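Local coordinates for protein carbonic anhydrase (Sordaria macrospora, PDB 4O1J) that probably catalyses the reversible hydration of carbon dioxide to hydrogencarbonate and a proton, as a zinc-dependent beta-class carbonic anhydrase assembled as a tetramer, at residues Y31-H34 with F39-K42; V194-D197 with R202-E205; Y97-L102 with A185-E190. All coordinates share one frame; numbering follows the deposited sequence.

Contact 1: Y31-H34 with F39-K42; sequences YKAH and FFPK
The ammonium group of Lys32 sits over a face of Phe39: NZ is 4.2 Å from the centroid of the Phe39 ring and 21° off its normal, a cation-pi contact in which the positive charge meets the pi cloud. The rest of the lysine chain helps to cover the same ring. Its CD lies 3.9 Å from the centroid of the Phe39 ring as a CH-pi contact, displaced from the middle toward the rim on the CE2 side. A bend at chi2 (-70°) turns the chain after CG, and the extended remainder carries CD, CE and NZ across the ring instead of past it. With CG anti to the backbone N (chi1 169°), the Phe39 ring is carried to where the lysine chain can lie over it.

Phe40 completes the contact. Phe39 CD2 is above the centre of the Phe40 ring, while Phe40 CZ lies in the plane of the Phe39 ring at its edge. From helix 16-35, Lys32 CB comes within 3.9 Å of Phe40 CZ, and Ala33 CB meets the edge of the ring at 4.0 Å from Phe40 CE2. A small methyl suits this place, where helix 16-35 comes close to an aromatic rim. Phe40 also packs on Gly199 of a second subunit, whereas Lys32 and Phe39 both touch Gln70. An alanine in place of Lys32 would remove the chain beyond CB and would probably leave this face of Phe39 without its cation and its methylene cover. The contact thus joins helix 16-35 to the short helix 39-43 across the short connection between them, and its chemistry implies an amphipathic use of lysine: methylenes pack on aromatic carbon while the charge at the chain end gains a favourable partner in the ring face.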
loop_
_atom_site.group_PDB
_atom_site.type_symbol
_atom_site.label_atom_id
_atom_site.label_comp_id
_atom_site.label_asym_id
_atom_site.label_seq_id
_atom_site.Cartn_x
_atom_site.Cartn_y
_atom_site.Cartn_z
ATOM N N TYR A 31 -16.150 12.454 34.943
ATOM C CA TYR A 31 -16.731 13.783 34.755
ATOM C C TYR A 31 -17.832 13.821 33.691
ATOM O O TYR A 31 -18.924 14.357 33.927
ATOM C CB TYR A 31 -15.632 14.776 34.372
ATOM C CG TYR A 31 -16.144 16.147 33.988
ATOM C CD1 TYR A 31 -16.575 17.056 34.949
ATOM C CD2 TYR A 31 -16.219 16.518 32.646
ATOM C CE1 TYR A 31 -17.049 18.307 34.585
ATOM C CE2 TYR A 31 -16.694 17.758 32.272
ATOM C CZ TYR A 31 -17.108 18.650 33.243
ATOM O OH TYR A 31 -17.580 19.889 32.864
ATOM N N LYS A 32 -17.541 13.239 32.530
ATOM C CA LYS A 32 -18.503 13.136 31.439
ATOM C C LYS A 32 -19.737 12.347 31.867
ATOM O O LYS A 32 -20.858 12.661 31.456
ATOM C CB LYS A 32 -17.853 12.478 30.215
ATOM C CG LYS A 32 -17.437 13.451 29.123
ATOM C CD LYS A 32 -18.656 14.039 28.440
ATOM C CE LYS A 32 -18.276 15.040 27.374
ATOM N NZ LYS A 32 -19.496 15.645 26.774
ATOM N N ALA A 33 -19.526 11.326 32.694
ATOM C CA ALA A 33 -20.623 10.487 33.152
ATOM C C ALA A 33 -21.473 11.173 34.214
ATOM O O ALA A 33 -22.667 10.895 34.317
ATOM C CB ALA A 33 -20.095 9.171 33.682
ATOM N N HIS A 34 -20.886 12.075 34.998
ATOM C CA HIS A 34 -21.710 12.832 35.942
ATOM C C HIS A 34 -22.481 13.944 35.232
ATOM O O HIS A 34 -23.639 14.208 35.558
ATOM C CB HIS A 34 -20.875 13.427 37.073
ATOM C CG HIS A 34 -21.635 14.396 37.927
ATOM N ND1 HIS A 34 -22.464 13.990 38.950
ATOM C CD2 HIS A 34 -21.703 15.748 37.899
ATOM C CE1 HIS A 34 -23.010 15.051 39.519
ATOM N NE2 HIS A 34 -22.563 16.130 38.899
ATOM N N PHE A 39 -24.808 9.880 28.249
ATOM C CA PHE A 39 -23.844 10.212 27.210
ATOM C C PHE A 39 -23.183 8.949 26.648
ATOM O O PHE A 39 -23.184 8.706 25.431
ATOM C CB PHE A 39 -22.797 11.170 27.781
ATOM C CG PHE A 39 -21.606 11.377 26.899
ATOM C CD1 PHE A 39 -21.708 12.125 25.734
ATOM C CD2 PHE A 39 -20.373 10.854 27.251
ATOM C CE1 PHE A 39 -20.603 12.332 24.922
ATOM C CE2 PHE A 39 -19.264 11.056 26.449
ATOM C CZ PHE A 39 -19.379 11.794 25.280
ATOM N N PHE A 40 -22.629 8.143 27.548
ATOM C CA PHE A 40 -21.939 6.922 27.155
ATOM C C PHE A 40 -22.858 5.804 26.640
ATOM O O PHE A 40 -22.520 5.150 25.653
ATOM C CB PHE A 40 -21.088 6.408 28.317
ATOM C CG PHE A 40 -19.871 7.246 28.585
ATOM C CD1 PHE A 40 -18.926 7.447 27.591
ATOM C CD2 PHE A 40 -19.671 7.833 29.828
ATOM C CE1 PHE A 40 -17.810 8.223 27.826
ATOM C CE2 PHE A 40 -18.552 8.607 30.074
ATOM C CZ PHE A 40 -17.619 8.802 29.073
ATOM N N PRO A 41 -24.007 5.562 27.302
ATOM C CA PRO A 41 -24.871 4.526 26.734
ATOM C C PRO A 41 -25.372 4.878 25.337
ATOM O O PRO A 41 -25.550 3.985 24.506
ATOM C CB PRO A 41 -26.031 4.461 27.731
ATOM C CG PRO A 41 -25.421 4.859 29.008
ATOM C CD PRO A 41 -24.499 5.983 28.627
ATOM N N LYS A 42 -25.589 6.165 25.089
ATOM C CA LYS A 42 -26.044 6.616 23.783
ATOM C C LYS A 42 -24.902 6.548 22.769
ATOM O O LYS A 42 -25.126 6.262 21.588
ATOM C CB LYS A 42 -26.623 8.029 23.890
ATOM C CG LYS A 42 -27.240 8.577 22.618
ATOM C CD LYS A 42 -27.777 9.986 22.858
ATOM C CE LYS A 42 -28.282 10.639 21.577
ATOM N NZ LYS A 42 -28.742 12.037 21.822
#

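Contact 2: V194-D197 with R202-E205; sequences VFFD and RIKE
Phe195 and Lys204 bind each other through their backbones as a hydrogen-bonded antiparallel pair: Phe195 N donates to Lys204 O, and Lys204 N to Phe195 O, each at 2.9 Å. These bonds zip up a beta hairpin in which strand 202-206 turns back to form one edge of the sheet within this chain. Asp197 N adds a third bond, 2.9 Å to Arg202 O and fairly straight at 164°; the return bond from Arg202 N to Asp197 O is weak. Beside these bonds Ile203, whose own partner in the non-hydrogen-bonded pair is Phe196, brings its CA toward Phe195 O as a CA-H...O contact.

Val194, Phe196 and Ile203 share one face of the sheet. The branched Ile203 serves both neighbours: CG2 lies 3.7 Å from Val194 CB, while CG1 meets the edge of the Phe196 ring, 3.6 Å from Phe196 CD1. Phe196 also packs on His112, a zinc ligand, so its ring is second-shell to the metal site. Asn25 of a second subunit lies against Ile203, and Phe18 of that subunit against Val194.

On the other face, helix 155-176 covers Phe195 through Ile160 and Ala163. Lys204 CG sits between its backbone N and carbonyl carbon (chi1 57°), and the extended chain beyond runs alongside Phe195, Lys204 CE approaching obliquely to 3.9 Å from Phe195 CD2. Lys204 NZ ends 4.8 Å from Asp197 OD2, an opposite charge not in direct contact.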
loop_
_atom_site.group_PDB
_atom_site.type_symbol
_atom_site.label_atom_id
_atom_site.label_comp_id
_atom_site.label_asym_id
_atom_site.label_seq_id
_atom_site.Cartn_x
_atom_site.Cartn_y
_atom_site.Cartn_z
ATOM N N VAL A 194 -8.963 22.791 3.916
ATOM C CA VAL A 194 -8.742 23.794 4.945
ATOM C C VAL A 194 -7.309 23.796 5.470
ATOM O O VAL A 194 -6.512 22.876 5.227
ATOM C CB VAL A 194 -9.700 23.609 6.147
ATOM C CG1 VAL A 194 -11.155 23.611 5.689
ATOM C CG2 VAL A 194 -9.372 22.334 6.894
ATOM N N PHE A 195 -7.006 24.847 6.220
ATOM C CA PHE A 195 -5.683 25.033 6.774
ATOM C C PHE A 195 -5.753 25.513 8.225
ATOM O O PHE A 195 -6.349 26.548 8.538
ATOM C CB PHE A 195 -4.880 26.015 5.921
ATOM C CG PHE A 195 -3.408 25.939 6.158
ATOM C CD1 PHE A 195 -2.663 24.903 5.619
ATOM C CD2 PHE A 195 -2.769 26.890 6.930
ATOM C CE1 PHE A 195 -1.310 24.818 5.847
ATOM C CE2 PHE A 195 -1.417 26.815 7.158
ATOM C CZ PHE A 195 -0.683 25.781 6.616
ATOM N N PHE A 196 -5.136 24.729 9.098
ATOM C CA PHE A 196 -5.068 25.000 10.518
ATOM C C PHE A 196 -3.761 25.702 10.829
ATOM O O PHE A 196 -2.684 25.107 10.738
ATOM C CB PHE A 196 -5.175 23.696 11.305
ATOM C CG PHE A 196 -4.932 23.845 12.780
ATOM C CD1 PHE A 196 -5.774 24.631 13.561
ATOM C CD2 PHE A 196 -3.873 23.187 13.388
ATOM C CE1 PHE A 196 -5.563 24.761 14.921
ATOM C CE2 PHE A 196 -3.653 23.312 14.744
ATOM C CZ PHE A 196 -4.500 24.103 15.515
ATOM N N ASP A 197 -3.861 26.971 11.210
ATOM C CA ASP A 197 -2.680 27.739 11.533
ATOM C C ASP A 197 -2.453 27.691 13.041
ATOM O O ASP A 197 -3.183 28.313 13.808
ATOM C CB ASP A 197 -2.833 29.167 11.034
ATOM C CG ASP A 197 -1.531 29.741 10.546
ATOM O OD1 ASP A 197 -0.736 30.195 11.398
ATOM O OD2 ASP A 197 -1.300 29.720 9.311
ATOM N N ARG A 202 -6.500 29.024 14.560
ATOM C CA ARG A 202 -7.665 29.177 13.693
ATOM C C ARG A 202 -7.554 28.340 12.412
ATOM O O ARG A 202 -6.458 28.062 11.917
ATOM C CB ARG A 202 -7.878 30.657 13.344
ATOM C CG ARG A 202 -8.919 31.380 14.215
ATOM C CD ARG A 202 -8.310 31.940 15.504
ATOM N NE ARG A 202 -9.324 32.448 16.436
ATOM C CZ ARG A 202 -9.063 33.187 17.516
ATOM N NH1 ARG A 202 -10.056 33.590 18.299
ATOM N NH2 ARG A 202 -7.812 33.520 17.822
ATOM N N ILE A 203 -8.708 27.941 11.888
ATOM C CA ILE A 203 -8.794 27.175 10.652
ATOM C C ILE A 203 -9.427 28.033 9.565
ATOM O O ILE A 203 -10.461 28.670 9.792
ATOM C CB ILE A 203 -9.624 25.887 10.821
ATOM C CG1 ILE A 203 -8.886 24.870 11.689
ATOM C CG2 ILE A 203 -9.938 25.274 9.472
ATOM C CD1 ILE A 203 -9.800 23.805 12.272
ATOM N N LYS A 204 -8.788 28.084 8.401
ATOM C CA LYS A 204 -9.306 28.863 7.285
ATOM C C LYS A 204 -9.574 27.955 6.092
ATOM O O LYS A 204 -9.005 26.867 5.989
ATOM C CB LYS A 204 -8.324 29.968 6.900
ATOM C CG LYS A 204 -6.929 29.469 6.553
ATOM C CD LYS A 204 -6.064 30.575 5.964
ATOM C CE LYS A 204 -4.599 30.157 5.898
ATOM N NZ LYS A 204 -3.697 31.276 5.504
ATOM N N GLU A 205 -10.448 28.396 5.195
ATOM C CA GLU A 205 -10.683 27.668 3.955
ATOM C C GLU A 205 -9.639 28.058 2.920
ATOM O O GLU A 205 -9.269 29.221 2.826
ATOM C CB GLU A 205 -12.086 27.941 3.423
ATOM C CG GLU A 205 -13.188 27.536 4.367
ATOM C CD GLU A 205 -14.559 27.859 3.816
ATOM O OE1 GLU A 205 -14.810 27.547 2.632
ATOM O OE2 GLU A 205 -15.393 28.407 4.569
#

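Contact 3: Y97-L102 with A185-E190; sequences YAVAHL and AERGLE
Val99 and Leu189 form the tight, apolar side of this contact, their side chains crossing at about a right angle. Leu189 CD2 fits against both branches of the valine, 3.9 Å from Val99 CG1 and equally far from Val99 CG2. Both residues are buried and both also touch Ile107 and Ala183, so compact, branched aliphatic groups suit a site where two helices converge on the sheet.

That convergence belongs to the alpha/beta core of the beta-class fold. Helix 89-100 leads toward strand 106-112 and helix 178-187 toward strand 190-197, two parallel neighbours in the central sheet; Glu190 already pairs by backbone bonds with Lys105 and Ile107. Gly188 makes the turn off the second helix with a positive phi of 71°, a conformation glycine adopts easily.

The other side is looser and more polar. Arg187, only partly exposed, reaches from the C-terminal part of helix 178-187 to the last turn of helix 89-100, where NH1 lies 2.8 Å from Val99 O. This bond is weak because it is bent, 122° at the hydrogen, although the oxygen sits at the edge of the guanidinium near its plane. Val99 CG1, anti to its own N (chi1 173°), stands beside the carbonyl carbon and therefore also comes within 4.0 Å of Arg187 NH1. Arg187 further touches Lys103 in the loop beyond.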
loop_
_atom_site.group_PDB
_atom_site.type_symbol
_atom_site.label_atom_id
_atom_site.label_comp_id
_atom_site.label_asym_id
_atom_site.label_seq_id
_atom_site.Cartn_x
_atom_site.Cartn_y
_atom_site.Cartn_z
ATOM N N TYR A 97 -15.574 3.731 3.826
ATOM C CA TYR A 97 -16.447 3.456 4.961
ATOM C C TYR A 97 -17.214 4.710 5.369
ATOM O O TYR A 97 -18.403 4.647 5.698
ATOM C CB TYR A 97 -15.651 2.920 6.147
ATOM C CG TYR A 97 -16.517 2.218 7.165
ATOM C CD1 TYR A 97 -16.817 0.868 7.026
ATOM C CD2 TYR A 97 -17.053 2.899 8.256
ATOM C CE1 TYR A 97 -17.614 0.210 7.946
ATOM C CE2 TYR A 97 -17.859 2.249 9.185
ATOM C CZ TYR A 97 -18.134 0.901 9.023
ATOM O OH TYR A 97 -18.930 0.235 9.930
ATOM N N ALA A 98 -16.535 5.853 5.322
ATOM C CA ALA A 98 -17.134 7.118 5.728
ATOM C C ALA A 98 -18.225 7.570 4.759
ATOM O O ALA A 98 -19.278 8.050 5.178
ATOM C CB ALA A 98 -16.063 8.189 5.851
ATOM N N VAL A 99 -17.976 7.402 3.466
ATOM C CA VAL A 99 -18.868 7.943 2.449
ATOM C C VAL A 99 -19.999 6.977 2.097
ATOM O O VAL A 99 -21.145 7.390 1.945
ATOM C CB VAL A 99 -18.086 8.308 1.161
ATOM C CG1 VAL A 99 -19.041 8.699 0.043
ATOM C CG2 VAL A 99 -17.106 9.445 1.434
ATOM N N ALA A 100 -19.691 5.689 1.993
ATOM C CA ALA A 100 -20.691 4.725 1.538
ATOM C C ALA A 100 -21.470 4.033 2.671
ATOM O O ALA A 100 -22.551 3.487 2.437
ATOM C CB ALA A 100 -20.031 3.678 0.649
ATOM N N HIS A 101 -20.947 4.064 3.891
ATOM C CA HIS A 101 -21.597 3.344 4.983
ATOM C C HIS A 101 -22.185 4.274 6.031
ATOM O O HIS A 101 -23.326 4.087 6.467
ATOM C CB HIS A 101 -20.615 2.373 5.646
ATOM C CG HIS A 101 -20.251 1.209 4.781
ATOM N ND1 HIS A 101 -19.463 1.333 3.659
ATOM C CD2 HIS A 101 -20.592 -0.098 4.860
ATOM C CE1 HIS A 101 -19.327 0.149 3.086
ATOM N NE2 HIS A 101 -20.003 -0.736 3.794
ATOM N N LEU A 102 -21.410 5.276 6.427
ATOM C CA LEU A 102 -21.846 6.241 7.429
ATOM C C LEU A 102 -22.583 7.426 6.798
ATOM O O LEU A 102 -23.305 8.160 7.479
ATOM C CB LEU A 102 -20.644 6.726 8.232
ATOM C CG LEU A 102 -20.016 5.646 9.116
ATOM C CD1 LEU A 102 -18.839 6.204 9.894
ATOM C CD2 LEU A 102 -21.057 5.059 10.051
ATOM N N ALA A 185 -22.383 13.458 -6.869
ATOM C CA ALA A 185 -23.369 13.499 -7.944
ATOM C C ALA A 185 -24.795 13.219 -7.474
ATOM O O ALA A 185 -25.745 13.782 -8.026
ATOM C CB ALA A 185 -22.992 12.510 -9.031
ATOM N N GLU A 186 -24.956 12.356 -6.470
ATOM C CA GLU A 186 -26.307 11.960 -6.052
ATOM C C GLU A 186 -26.759 12.410 -4.661
ATOM O O GLU A 186 -27.961 12.514 -4.415
ATOM C CB GLU A 186 -26.458 10.445 -6.159
ATOM C CG GLU A 186 -25.266 9.654 -5.701
ATOM C CD GLU A 186 -24.999 8.490 -6.624
ATOM O OE1 GLU A 186 -25.512 8.526 -7.769
ATOM O OE2 GLU A 186 -24.317 7.531 -6.200
ATOM N N ARG A 187 -25.817 12.661 -3.756
ATOM C CA ARG A 187 -26.153 13.042 -2.378
ATOM C C ARG A 187 -25.758 14.470 -2.035
ATOM O O ARG A 187 -26.103 14.972 -0.968
ATOM C CB ARG A 187 -25.464 12.135 -1.359
ATOM C CG ARG A 187 -26.039 10.763 -1.154
ATOM C CD ARG A 187 -25.118 10.022 -0.211
ATOM N NE ARG A 187 -24.432 10.977 0.654
ATOM C CZ ARG A 187 -23.320 10.719 1.332
ATOM N NH1 ARG A 187 -22.757 9.521 1.255
ATOM N NH2 ARG A 187 -22.776 11.663 2.090
ATOM N N GLY A 188 -24.987 15.102 -2.908
ATOM C CA GLY A 188 -24.490 16.432 -2.630
ATOM C C GLY A 188 -23.443 16.395 -1.538
ATOM O O GLY A 188 -23.406 17.264 -0.666
ATOM N N LEU A 189 -22.593 15.376 -1.585
ATOM C CA LEU A 189 -21.464 15.296 -0.677
ATOM C C LEU A 189 -20.576 16.507 -0.919
ATOM O O LEU A 189 -20.363 16.916 -2.065
ATOM C CB LEU A 189 -20.691 13.985 -0.873
ATOM C CG LEU A 189 -19.357 13.849 -0.133
ATOM C CD1 LEU A 189 -19.563 14.000 1.363
ATOM C CD2 LEU A 189 -18.717 12.512 -0.434
ATOM N N GLU A 190 -20.086 17.110 0.155
ATOM C CA GLU A 190 -19.233 18.280 0.009
ATOM C C GLU A 190 -17.801 17.985 0.419
ATOM O O GLU A 190 -17.555 17.176 1.310
ATOM C CB GLU A 190 -19.792 19.454 0.809
ATOM C CG GLU A 190 -21.128 19.951 0.279
ATOM C CD GLU A 190 -21.543 21.276 0.886
ATOM O OE1 GLU A 190 -20.765 22.246 0.780
ATOM O OE2 GLU A 190 -22.651 21.345 1.461
#

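Contacts 2 and 3 adjoin in sequence: 185-190 leads directly into strand 190-197, so helix-end packing at one end of that strand and hairpin pairing at the other share an element, with centres about 23 Å apart. Contact 2 is nearest the active site: the side chain of Phe196 is about 4 Å from that of the zinc ligand His112, and that of Phe195 about 9 Å from the bound zinc, whereas contacts 1 and 3 lie away from it. Contact 1 is peripheral, its centre about 31 Å from that of contact 2 and 29 Å from that of contact 3. Yet all three touch the second subunit, whose own helix 16-35 packs on contact 2, tying the N-terminal arm to the catalytic core.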